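Local structure of 3-methyladenine dna-glycosylase (Archaeoglobus fulgidus, 2JHN) at residues 111-116 / 273-278. The protein is an AlkA-type DNA glycosylase of the helix-hairpin-helix base excision repair superfamily, joined to a TATA-box-binding-protein-like domain. The protein carries 1 engineered substitution. Residues are numbered along the deposited sequence; the frame is centred on the assembly and turned at random. Where two conformers were deposited one is given.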
loop_
_atom_site.group_PDB
_atom_site.type_symbol
_atom_site.label_atom_id
_atom_site.label_comp_id
_atom_site.label_asym_id
_atom_site.label_seq_id
_atom_site.Cartn_x
_atom_site.Cartn_y
_atom_site.Cartn_z
ATOM N N ALA A 111 -8.078 6.368 0.070
ATOM C CA ALA A 111 -6.923 5.483 -0.038
ATOM C C ALA A 111 -6.517 4.976 1.337
ATOM O O ALA A 111 -6.550 5.726 2.329
ATOM C CB ALA A 111 -5.765 6.213 -0.671
ATOM N N GLY A 112 -6.158 3.694 1.394
ATOM C CA GLY A 112 -5.464 3.152 2.577
ATOM C C GLY A 112 -3.954 3.336 2.461
ATOM O O GLY A 112 -3.473 4.397 1.997
ATOM N N LEU A 113 -3.217 2.303 2.875
ATOM C CA LEU A 113 -1.766 2.243 2.704
ATOM C C LEU A 113 -1.443 0.909 2.043
ATOM O O LEU A 113 -2.300 0.004 2.004
ATOM C CB LEU A 113 -1.051 2.344 4.067
ATOM C CG LEU A 113 -1.234 3.670 4.827
ATOM C CD1 LEU A 113 -0.695 3.477 6.257
ATOM C CD2 LEU A 113 -0.475 4.786 4.095
ATOM N N MET A 114 -0.231 0.787 1.507
ATOM C CA MET A 114 0.160 -0.490 0.906
ATOM C C MET A 114 1.148 -1.327 1.777
ATOM O O MET A 114 1.754 -2.310 1.283
ATOM C CB MET A 114 0.634 -0.263 -0.535
ATOM C CG MET A 114 -0.494 0.260 -1.439
ATOM S SD MET A 114 0.009 0.650 -3.108
ATOM C CE MET A 114 0.409 -0.994 -3.708
ATOM N N SER A 115 1.264 -0.945 3.055
ATOM C CA SER A 115 2.088 -1.629 4.052
ATOM C C SER A 115 1.556 -1.379 5.476
ATOM O O SER A 115 0.907 -0.363 5.740
ATOM C CB SER A 115 3.544 -1.156 3.961
ATOM O OG SER A 115 3.666 0.253 4.187
ATOM N N MET A 116 1.863 -2.295 6.392
ATOM C CA MET A 116 1.474 -2.142 7.796
ATOM C C MET A 116 2.644 -1.732 8.712
ATOM O O MET A 116 2.535 -1.785 9.947
ATOM C CB MET A 116 0.783 -3.408 8.309
ATOM C CG MET A 116 -0.404 -3.858 7.441
ATOM S SD MET A 116 -1.835 -4.405 8.410
ATOM C CE MET A 116 -2.119 -2.902 9.342
ATOM N N PHE A 273 -6.357 16.159 -2.102
ATOM C CA PHE A 273 -6.817 14.776 -2.325
ATOM C C PHE A 273 -5.945 13.982 -3.295
ATOM O O PHE A 273 -6.327 12.879 -3.710
ATOM C CB PHE A 273 -8.284 14.776 -2.786
ATOM C CG PHE A 273 -9.239 15.179 -1.711
ATOM C CD1 PHE A 273 -9.416 14.385 -0.566
ATOM C CD2 PHE A 273 -9.959 16.373 -1.825
ATOM C CE1 PHE A 273 -10.291 14.777 0.444
ATOM C CE2 PHE A 273 -10.836 16.760 -0.806
ATOM C CZ PHE A 273 -11.012 15.985 0.306
ATOM N N ALA A 274 -4.762 14.505 -3.629
ATOM C CA ALA A 274 -3.880 13.836 -4.609
ATOM C C ALA A 274 -3.544 12.379 -4.213
ATOM O O ALA A 274 -3.522 11.494 -5.081
ATOM C CB ALA A 274 -2.584 14.620 -4.831
ATOM N N ARG A 275 -3.282 12.152 -2.910
ATOM C CA ARG A 275 -2.969 10.775 -2.413
ATOM C C ARG A 275 -4.135 9.774 -2.583
ATOM O O ARG A 275 -3.915 8.617 -2.888
ATOM C CB ARG A 275 -2.492 10.806 -0.946
ATOM C CG ARG A 275 -1.582 9.605 -0.574
ATOM C CD ARG A 275 -1.368 9.532 0.939
ATOM N NE ARG A 275 -2.566 9.019 1.593
ATOM C CZ ARG A 275 -2.860 7.727 1.691
ATOM N NH1 ARG A 275 -2.027 6.816 1.204
ATOM N NH2 ARG A 275 -4.002 7.348 2.263
ATOM N N ASP A 276 -5.378 10.227 -2.382
ATOM C CA ASP A 276 -6.545 9.376 -2.611
ATOM C C ASP A 276 -6.726 9.134 -4.102
ATOM O O ASP A 276 -6.920 8.000 -4.568
ATOM C CB ASP A 276 -7.793 10.090 -2.057
ATOM C CG ASP A 276 -7.703 10.331 -0.582
ATOM O OD1 ASP A 276 -7.902 9.369 0.187
ATOM O OD2 ASP A 276 -7.445 11.497 -0.179
ATOM N N ILE A 277 -6.633 10.207 -4.877
ATOM C CA ILE A 277 -6.760 10.072 -6.339
ATOM C C ILE A 277 -5.682 9.151 -6.934
ATOM O O ILE A 277 -5.917 8.429 -7.895
ATOM C CB ILE A 277 -6.779 11.482 -7.016
ATOM C CG1 ILE A 277 -8.036 12.235 -6.550
ATOM C CG2 ILE A 277 -6.657 11.378 -8.563
ATOM C CD1 ILE A 277 -7.968 13.768 -6.788
ATOM N N LEU A 278 -4.486 9.173 -6.358
ATOM C CA LEU A 278 -3.437 8.286 -6.792
ATOM C C LEU A 278 -3.872 6.804 -6.803
ATOM O O LEU A 278 -3.561 6.070 -7.748
ATOM C CB LEU A 278 -2.236 8.452 -5.848
ATOM C CG LEU A 278 -1.055 7.497 -6.040
ATOM C CD1 LEU A 278 -0.386 7.685 -7.390
ATOM C CD2 LEU A 278 -0.076 7.666 -4.901
#
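The carbonyl oxygen Gly112 O is gripped end-on by the guanidinium of Arg275, whose two terminal nitrogens both donate to it. NH1 of Arg275 lies 2.9 Å from Gly112 O, nearly in line with the C=O bond. Arg275 NH2, 3.0 Å from Gly112 O, approaches well off that direction, tilted from the carbonyl plane. Gly112 O sits only 3° out of the guanidinium plane, and this pair of hydrogen bonds converging on one acceptor should limit rotation of the flat group. Arginine suits the place because its long chain, bent at chi3 (75°), carries the charge from the helix across to the loop; NH1 also donates to Ser228 O. Glycine suits position 112, whose backbone angles residues with a CB adopt less readily. Ala111 is small enough to set its CB over one face of the guanidinium, 3.6 Å from Arg275 NH2, and Leu113 adds its CD2 obliquely, 3.9 Å from Arg275 NH1.

Asp276 holds the peptide N-H at the start of 111-116: its OD1 accepts through the anti lone pair from Ala111 N at 3.0 Å (N-H...O 160°). Its second oxygen lets this short residue also form a salt bridge with Arg110, which probably balances the buried charge. Two helix side chains thus hold loop backbone groups to the first turn of helix 274-287, with Leu113 resting on helix 69-80 and Asp276 against Leu88 of helix 86-93.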